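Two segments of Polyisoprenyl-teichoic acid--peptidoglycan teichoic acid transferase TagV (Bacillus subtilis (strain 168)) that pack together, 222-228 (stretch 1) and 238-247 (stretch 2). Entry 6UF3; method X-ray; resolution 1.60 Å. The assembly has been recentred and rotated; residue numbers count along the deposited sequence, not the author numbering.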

# COMPACT_ATOMS: atom_id res chain seq x y z
N LEU A 222 8.03 6.98 -6.32
CA LEU A 222 8.83 7.83 -5.45
C LEU A 222 9.30 7.01 -4.26
O LEU A 222 8.84 5.90 -4.02
N SER A 223 10.24 7.58 -3.51
CA SER A 223 10.88 6.86 -2.41
C SER A 223 11.01 7.76 -1.20
O SER A 223 11.34 8.94 -1.33
N ILE A 224 10.76 7.19 -0.02
CA ILE A 224 11.17 7.83 1.23
C ILE A 224 12.58 7.33 1.53
O ILE A 224 12.77 6.21 2.01
N THR A 225 13.58 8.16 1.22
CA THR A 225 14.94 7.83 1.58
C THR A 225 15.19 8.20 3.05
O THR A 225 14.46 9.00 3.64
N GLY A 226 16.22 7.60 3.62
CA GLY A 226 16.51 7.85 5.02
C GLY A 226 17.62 6.95 5.52
O GLY A 226 18.34 6.33 4.73
N SER A 227 17.74 6.89 6.84
CA SER A 227 18.85 6.21 7.49
C SER A 227 18.34 5.25 8.55
O SER A 227 17.36 5.55 9.23
N ASP A 228 19.01 4.11 8.69
CA ASP A 228 18.78 3.26 9.85
C ASP A 228 19.21 4.00 11.11
O ASP A 228 20.24 4.68 11.13
N TYR A 238 14.67 2.25 14.04
CA TYR A 238 13.80 3.18 13.34
C TYR A 238 14.37 3.46 11.96
O TYR A 238 15.58 3.38 11.74
N PHE A 239 13.49 3.83 11.04
CA PHE A 239 13.90 4.39 9.76
C PHE A 239 13.69 5.89 9.82
O PHE A 239 12.54 6.37 9.87
N GLU A 240 14.78 6.66 9.84
CA GLU A 240 14.67 8.10 9.95
C GLU A 240 14.59 8.71 8.56
O GLU A 240 15.54 8.57 7.78
N PRO A 241 13.50 9.40 8.22
CA PRO A 241 13.36 9.95 6.87
C PRO A 241 14.30 11.13 6.64
O PRO A 241 14.46 12.00 7.50
N ASP A 242 14.89 11.16 5.44
CA ASP A 242 15.68 12.29 5.00
C ASP A 242 14.79 13.50 4.75
O ASP A 242 13.82 13.43 3.98
N ALA A 243 15.13 14.62 5.39
CA ALA A 243 14.26 15.80 5.37
C ALA A 243 14.17 16.45 3.98
O ALA A 243 13.08 16.82 3.53
N THR A 244 15.31 16.63 3.29
CA THR A 244 15.22 17.29 1.98
C THR A 244 14.56 16.39 0.94
O THR A 244 13.79 16.86 0.08
N ASN A 245 14.82 15.07 1.02
CA ASN A 245 14.08 14.16 0.15
C ASN A 245 12.59 14.21 0.44
O ASN A 245 11.77 14.20 -0.48
N LEU A 246 12.21 14.23 1.73
CA LEU A 246 10.80 14.26 2.06
C LEU A 246 10.15 15.54 1.54
O LEU A 246 9.00 15.51 1.08
N GLU A 247 10.87 16.66 1.59
CA GLU A 247 10.31 17.89 1.05
C GLU A 247 10.08 17.78 -0.45
O GLU A 247 9.06 18.25 -0.97

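The most unusual feature of this contact is the close approach at Gly226, where the absence of a side chain lets two backbones and an aromatic ring converge. Gly226 CA lies 3.0 Å from Glu240 O in a CA-H...O contact and 4.2 Å from Pro241 CA, while Gly226 N comes within 3.3 Å of Phe239 CZ. A CB built at ideal geometry on Gly226 would point toward the second stretch and fall 2.1 Å from Glu240 O and 3.0 Å from Phe239 CZ, both clashes. The extended backbone of the glycine, with phi and psi of 173° and -165°, starts the antiparallel pairing, in which Gly226, Ser227 and Asp228 face Pro241, Glu240 and Phe239.

Two hydrogen bonds close the Ser227–Glu240 pair: Ser227 N donates to Glu240 O and Glu240 N donates to Ser227 O, each at 2.9 Å. The side chains of these two residues share one face of the sheet. Ser227 is in the m rotamer; Glu240, t at chi1 and p at chi2, leads its carboxylate away from the first stretch, and Glu240 OE1 is hydrogen-bonded elsewhere in the structure. Asp228 (m) and Phe239 (t) occupy the other face, and the ends of both side chains come nearer to the other stretch.

The Phe239 ring reaches from the start of the strand to the loop before it. Asp228 OD1, 4.2 Å from Phe239 CD1, and Ile224 O, 3.3 Å from Phe239 CE2, both lie at the ring edge, near its plane, where the slightly positive ring hydrogens can face the oxygens. Ile224, m at both chi angles and buried, supplies the apolar part of the interface. Its CG2 sits 4.1 Å from Phe239 CE2 and 4.0 Å from Pro241 CB, whereas Ile224 CD1 reaches Leu246 CD1 at 4.0 Å. One side chain thus touches both strand and helix; Leu246, t at chi1 and p at chi2, brings its end nearer to meet it.

Beyond the strand, the polar contacts centre on Thr225 and Asn245. Asp242 N donates a nearly linear hydrogen bond of 2.8 Å to Thr225 O, which also receives a CA-H...O contact from Pro241 CA at 3.5 Å. Asn245 (t) points toward the first stretch, and its OD1 accepts from Thr225 N at 3.3 Å. Thr225, in the p rotamer, sets OG1 3.1 Å from Asn245 CG and 3.6 Å from Asp242 CB. Water 1 lies between the same two residues, where it can donate to Thr225 O at 2.8 Å or Asn245 OD1 at 2.9 Å, with more acceptors in reach than it has protons.

The helix that carries Asn245 is capped by Asp242, whose side chain is t. Asp242 OD1 accepts from Asn245 N at 2.9 Å, the capping bond, and from Thr244 OG1 at 3.0 Å. Asp242 thus meets Thr225 with both its backbone N and its CB, while its carboxylate leads away to the helix start.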

# COMPACT_ATOMS: atom_id res chain seq x y z
CB LEU A 222 8.03 9.04 -4.98
CG LEU A 222 7.29 9.83 -6.07
CD1 LEU A 222 6.64 11.06 -5.47
CD2 LEU A 222 8.22 10.23 -7.20
CB SER A 223 12.28 6.36 -2.81
OG SER A 223 12.20 5.46 -3.89
CB ILE A 224 10.21 7.51 2.38
CG1 ILE A 224 8.77 7.92 2.04
CG2 ILE A 224 10.69 8.21 3.65
CD1 ILE A 224 8.57 9.41 1.90
CB THR A 225 15.94 8.53 0.67
OG1 THR A 225 15.81 9.94 0.82
CG2 THR A 225 15.69 8.15 -0.80
CB SER A 227 19.83 7.20 8.14
OG SER A 227 20.25 8.18 7.21
CB ASP A 228 19.56 1.95 9.70
CG ASP A 228 19.02 1.06 8.58
OD1 ASP A 228 17.90 1.32 8.08
OD2 ASP A 228 19.71 0.10 8.20
CB TYR A 238 13.68 4.50 14.08
CG TYR A 238 12.96 4.41 15.39
CD1 TYR A 238 13.64 4.11 16.56
CD2 TYR A 238 11.59 4.64 15.47
CE1 TYR A 238 12.98 4.04 17.77
CE2 TYR A 238 10.92 4.56 16.67
CZ TYR A 238 11.62 4.26 17.81
OH TYR A 238 10.95 4.18 19.01
CB PHE A 239 13.12 3.78 8.61
CG PHE A 239 13.60 4.22 7.25
CD1 PHE A 239 14.87 3.91 6.83
CD2 PHE A 239 12.77 4.94 6.41
CE1 PHE A 239 15.33 4.31 5.58
CE2 PHE A 239 13.22 5.34 5.14
CZ PHE A 239 14.50 5.02 4.73
CB GLU A 240 15.86 8.67 10.72
CG GLU A 240 15.85 10.19 10.83
CD GLU A 240 14.78 10.73 11.76
OE1 GLU A 240 14.13 9.94 12.49
OE2 GLU A 240 14.59 11.97 11.74
CB PRO A 241 11.90 10.39 6.81
CG PRO A 241 11.51 10.59 8.30
CD PRO A 241 12.27 9.52 9.01
CB ASP A 242 16.45 11.89 3.74
CG ASP A 242 17.39 12.96 3.25
OD1 ASP A 242 16.91 14.00 2.75
OD2 ASP A 242 18.62 12.75 3.34
CB ALA A 243 14.74 16.82 6.41
CB THR A 244 16.59 17.77 1.51
OG1 THR A 244 17.50 16.67 1.44
CG2 THR A 244 17.14 18.82 2.46
CB ASN A 245 14.56 12.72 0.31
CG ASN A 245 13.68 11.74 -0.45
OD1 ASN A 245 12.74 11.11 0.10
ND2 ASN A 245 13.96 11.61 -1.74
CB LEU A 246 10.60 14.13 3.57
CG LEU A 246 9.17 14.18 4.09
CD1 LEU A 246 8.32 13.07 3.49
CD2 LEU A 246 9.13 14.12 5.62
CB GLU A 247 11.21 19.09 1.38
CG GLU A 247 11.04 19.63 2.79
CD GLU A 247 9.58 19.88 3.17
OE1 GLU A 247 8.82 20.41 2.33
OE2 GLU A 247 9.19 19.54 4.31
O HOH W 1 12.65 10.97 2.96